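Local coordinates for nadph-flavin oxidoreductase (Vibrio harveyi, PDB 1BKJ), which catalyses the NADPH-dependent reduction of FMN to FMNH2 as a flavin-containing homodimer, supplying reduced flavin to luciferase in bioluminescence, at residues 68-73 with 127-132. Residues are numbered along the deposited sequence; the frame is centred on the assembly and turned at random.
With FMN (flavin mononucleotide), chain D.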
ATOM      1  N   ALA A  68     -17.001  -9.448 -14.249  1.00 17.25           N
ATOM      2  CA  ALA A  68     -17.279  -8.828 -15.551  1.00 17.34           C
ATOM      3  C   ALA A  68     -16.716  -7.428 -15.818  1.00 17.26           C
ATOM      4  O   ALA A  68     -16.318  -7.124 -16.949  1.00 17.65           O
ATOM      5  CB  ALA A  68     -18.781  -8.855 -15.827  1.00 18.59           C
ATOM      6  N   TYR A  69     -16.637  -6.605 -14.781  1.00 16.16           N
ATOM      7  CA  TYR A  69     -16.108  -5.257 -14.897  1.00 16.03           C
ATOM      8  C   TYR A  69     -14.609  -5.165 -15.227  1.00 15.97           C
ATOM      9  O   TYR A  69     -14.094  -4.091 -15.512  1.00 16.08           O
ATOM     10  CB  TYR A  69     -16.470  -4.426 -13.670  1.00 16.73           C
ATOM     11  CG  TYR A  69     -16.530  -5.190 -12.371  1.00 16.43           C
ATOM     12  CD1 TYR A  69     -17.704  -5.883 -12.006  1.00 16.67           C
ATOM     13  CD2 TYR A  69     -15.417  -5.236 -11.498  1.00 16.44           C
ATOM     14  CE1 TYR A  69     -17.777  -6.612 -10.792  1.00 17.37           C
ATOM     15  CE2 TYR A  69     -15.474  -5.964 -10.282  1.00 16.60           C
ATOM     16  CZ  TYR A  69     -16.658  -6.649  -9.941  1.00 17.42           C
ATOM     17  OH  TYR A  69     -16.741  -7.356  -8.764  1.00 17.41           O
ATOM     18  N   VAL A  70     -13.923  -6.305 -15.224  1.00 15.86           N
ATOM     19  CA  VAL A  70     -12.513  -6.352 -15.602  1.00 15.67           C
ATOM     20  C   VAL A  70     -12.478  -6.253 -17.131  1.00 15.95           C
ATOM     21  O   VAL A  70     -11.562  -5.659 -17.683  1.00 15.88           O
ATOM     22  CB  VAL A  70     -11.845  -7.640 -15.109  1.00 14.63           C
ATOM     23  CG1 VAL A  70     -10.450  -7.827 -15.713  1.00 15.03           C
ATOM     24  CG2 VAL A  70     -11.772  -7.638 -13.598  1.00 14.18           C
ATOM     25  N   GLU A  71     -13.503  -6.797 -17.798  1.00 16.77           N
ATOM     26  CA  GLU A  71     -13.593  -6.741 -19.259  1.00 17.17           C
ATOM     27  C   GLU A  71     -14.249  -5.442 -19.755  1.00 17.90           C
ATOM     28  O   GLU A  71     -13.790  -4.869 -20.745  1.00 19.48           O
ATOM     29  CB  GLU A  71     -14.341  -7.963 -19.813  1.00 17.64           C
ATOM     30  N   SER A  72     -15.253  -4.939 -19.033  1.00 17.81           N
ATOM     31  CA  SER A  72     -15.976  -3.731 -19.440  1.00 17.86           C
ATOM     32  C   SER A  72     -15.341  -2.384 -19.086  1.00 18.00           C
ATOM     33  O   SER A  72     -15.711  -1.350 -19.658  1.00 18.61           O
ATOM     34  CB  SER A  72     -17.429  -3.793 -18.967  1.00 18.15           C
ATOM     35  OG  SER A  72     -17.514  -3.731 -17.557  1.00 20.18           O
ATOM     36  N   ALA A  73     -14.372  -2.392 -18.171  1.00 17.55           N
ATOM     37  CA  ALA A  73     -13.653  -1.172 -17.771  1.00 17.24           C
ATOM     38  C   ALA A  73     -12.897  -0.566 -18.961  1.00 16.91           C
ATOM     39  O   ALA A  73     -12.439  -1.305 -19.841  1.00 16.42           O
ATOM     40  CB  ALA A  73     -12.662  -1.493 -16.661  1.00 17.39           C
ATOM     41  N   VAL A 127     -12.109   0.321  -9.043  1.00 12.76           N
ATOM     42  CA  VAL A 127     -12.171  -0.739  -8.053  1.00 12.45           C
ATOM     43  C   VAL A 127     -10.905  -1.570  -8.147  1.00 12.08           C
ATOM     44  O   VAL A 127     -10.433  -1.871  -9.238  1.00 11.95           O
ATOM     45  CB  VAL A 127     -13.468  -1.645  -8.220  1.00 12.30           C
ATOM     46  CG1 VAL A 127     -13.488  -2.386  -9.553  1.00 12.63           C
ATOM     47  CG2 VAL A 127     -13.625  -2.631  -7.049  1.00 12.15           C
ATOM     48  N   TYR A 128     -10.351  -1.919  -6.990  1.00 12.31           N
ATOM     49  CA  TYR A 128      -9.162  -2.772  -6.938  1.00 12.26           C
ATOM     50  C   TYR A 128      -9.636  -4.203  -7.194  1.00 12.50           C
ATOM     51  O   TYR A 128     -10.789  -4.525  -6.892  1.00 12.39           O
ATOM     52  CB  TYR A 128      -8.532  -2.746  -5.561  1.00 11.86           C
ATOM     53  CG  TYR A 128      -7.751  -1.530  -5.175  1.00 11.60           C
ATOM     54  CD1 TYR A 128      -8.391  -0.408  -4.629  1.00 11.23           C
ATOM     55  CD2 TYR A 128      -6.350  -1.502  -5.315  1.00 10.95           C
ATOM     56  CE1 TYR A 128      -7.656   0.728  -4.222  1.00 10.79           C
ATOM     57  CE2 TYR A 128      -5.603  -0.371  -4.914  1.00 10.55           C
ATOM     58  CZ  TYR A 128      -6.272   0.737  -4.370  1.00 10.84           C
ATOM     59  OH  TYR A 128      -5.587   1.843  -3.982  1.00 10.72           O
ATOM     60  N   ILE A 129      -8.780  -5.040  -7.786  1.00 11.93           N
ATOM     61  CA  ILE A 129      -9.119  -6.437  -8.083  1.00 11.95           C
ATOM     62  C   ILE A 129      -8.045  -7.373  -7.502  1.00 12.25           C
ATOM     63  O   ILE A 129      -7.038  -7.671  -8.161  1.00 12.09           O
ATOM     64  CB  ILE A 129      -9.308  -6.695  -9.642  1.00 12.19           C
ATOM     65  CG1 ILE A 129     -10.350  -5.734 -10.264  1.00 12.39           C
ATOM     66  CG2 ILE A 129      -9.697  -8.168  -9.926  1.00 12.10           C
ATOM     67  CD1 ILE A 129     -11.774  -5.874  -9.760  1.00 12.70           C
ATOM     68  N   GLY A 130      -8.268  -7.820  -6.265  1.00 11.87           N
ATOM     69  CA  GLY A 130      -7.344  -8.731  -5.609  1.00 12.65           C
ATOM     70  C   GLY A 130      -7.649 -10.179  -5.946  1.00 13.20           C
ATOM     71  O   GLY A 130      -6.852 -11.072  -5.644  1.00 13.71           O
ATOM     72  N   GLY A 131      -8.792 -10.392  -6.609  1.00 13.51           N
ATOM     73  CA  GLY A 131      -9.240 -11.710  -7.031  1.00 13.43           C
ATOM     74  C   GLY A 131      -8.286 -12.447  -7.955  1.00 13.53           C
ATOM     75  O   GLY A 131      -8.328 -13.670  -8.015  1.00 14.03           O
ATOM     76  N   LEU A 132      -7.417 -11.706  -8.648  1.00 13.35           N
ATOM     77  CA  LEU A 132      -6.406 -12.268  -9.545  1.00 13.56           C
ATOM     78  C   LEU A 132      -5.455 -13.233  -8.845  1.00 13.32           C
ATOM     79  O   LEU A 132      -4.933 -14.157  -9.475  1.00 12.62           O
ATOM     80  CB  LEU A 132      -5.567 -11.145 -10.176  1.00 14.47           C
ATOM     81  CG  LEU A 132      -6.216 -10.243 -11.231  1.00 15.25           C
ATOM     82  CD1 LEU A 132      -5.198  -9.208 -11.715  1.00 15.38           C
ATOM     83  CD2 LEU A 132      -6.725 -11.088 -12.392  1.00 15.17           C
TER
HETATM   84  N1  FMN D 241     -13.728  -5.444  -5.014  1.00 12.32           N
HETATM   85  C2  FMN D 241     -14.240  -6.288  -5.972  1.00 12.77           C
HETATM   86  O2  FMN D 241     -15.385  -6.302  -6.344  1.00 13.92           O
HETATM   87  N3  FMN D 241     -13.308  -7.211  -6.427  1.00 13.10           N
HETATM   88  C4  FMN D 241     -12.026  -7.490  -5.868  1.00 12.97           C
HETATM   89  O4  FMN D 241     -11.398  -8.429  -6.322  1.00 14.65           O
HETATM   90  C4A FMN D 241     -11.636  -6.609  -4.805  1.00 12.67           C
HETATM   91  N5  FMN D 241     -10.301  -6.677  -4.425  1.00 12.23           N
HETATM   92  C5A FMN D 241      -9.745  -5.682  -3.607  1.00 11.50           C
HETATM   93  C6  FMN D 241      -8.381  -5.726  -3.383  1.00 11.86           C
HETATM   94  C7  FMN D 241      -7.764  -4.730  -2.630  1.00 11.58           C
HETATM   95  C7M FMN D 241      -6.206  -4.727  -2.598  1.00 11.89           C
HETATM   96  C8  FMN D 241      -8.552  -3.691  -2.054  1.00 11.79           C
HETATM   97  C8M FMN D 241      -8.002  -2.659  -1.126  1.00 10.46           C
HETATM   98  C9  FMN D 241      -9.904  -3.639  -2.272  1.00 11.32           C
HETATM   99  C9A FMN D 241     -10.542  -4.638  -3.072  1.00 11.70           C
HETATM  100  N10 FMN D 241     -11.941  -4.604  -3.424  1.00 12.66           N
HETATM  101  C10 FMN D 241     -12.472  -5.526  -4.362  1.00 12.23           C
HETATM  102  C1' FMN D 241     -12.728  -3.535  -3.114  1.00 12.59           C
HETATM  103  C2' FMN D 241     -13.656  -3.665  -1.928  1.00 13.09           C
HETATM  104  O2' FMN D 241     -14.315  -4.825  -1.641  1.00 13.30           O
HETATM  105  C3' FMN D 241     -13.907  -2.458  -1.125  1.00 14.23           C
HETATM  106  O3' FMN D 241     -12.854  -1.531  -1.040  1.00 14.76           O
HETATM  107  C4' FMN D 241     -14.835  -2.442   0.059  1.00 14.16           C
HETATM  108  O4' FMN D 241     -15.750  -3.495   0.247  1.00 17.45           O
HETATM  109  C5' FMN D 241     -15.098  -1.206   0.777  1.00 14.17           C
HETATM  110  O5' FMN D 241     -16.028  -0.530  -0.122  1.00 14.48           O
HETATM  111  P   FMN D 241     -15.704   0.847  -0.932  1.00 14.02           P
HETATM  112  O1P FMN D 241     -15.609   1.847   0.116  1.00 14.95           O
HETATM  113  O2P FMN D 241     -16.843   0.947  -1.876  1.00 14.16           O
HETATM  114  O3P FMN D 241     -14.367   0.736  -1.562  1.00 15.05           O
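Y69 and V70, in the short helix 69-72, pack on V127 and I129 of strand 125-129 with no hydrogen bond between the segments: the CA atoms of V70 and I129 stay 8.2 Å apart, so side chains alone bridge the gap. Alternation along the strand brings V127 and I129 to the helix and leaves Y128 out of this interface. CD1 of I129 lies at the edge of the Y69 ring, 3.7 Å from Y69 CE2, while CG1 of V127 reaches Y69 CD2 obliquely at 4.0 Å. V70 adds a further apolar contact, its CG2 4.1 Å from I129 CG1.

Y69, V127 and I129 also line the FMN pocket of this nitroreductase-family protein. Y69 OH lies within hydrogen-bonding distance of FMN O2 (3.0 Å), but a weak bond to Q67 OE1 leaves the proton's acceptor open. A chi1 of 63° sets V127 CG1 against the Y69 ring and CG2, anti to the backbone N, 3.5 Å from FMN N1. Beyond the strand, G130 N points nearly straight at FMN N5 (3.0 Å, 162°), and G131 N bonds FMN O4 at 3.3 Å.

Strand 125-129 is an outer strand of the chain's antiparallel sheet, hydrogen-bonded through V127 and I129 to C156 and G154 of strand 149-158; F76 of strand 75-82 touches both V70 and I129, and Y128 packs against helix 98-121 and S38 of the second subunit.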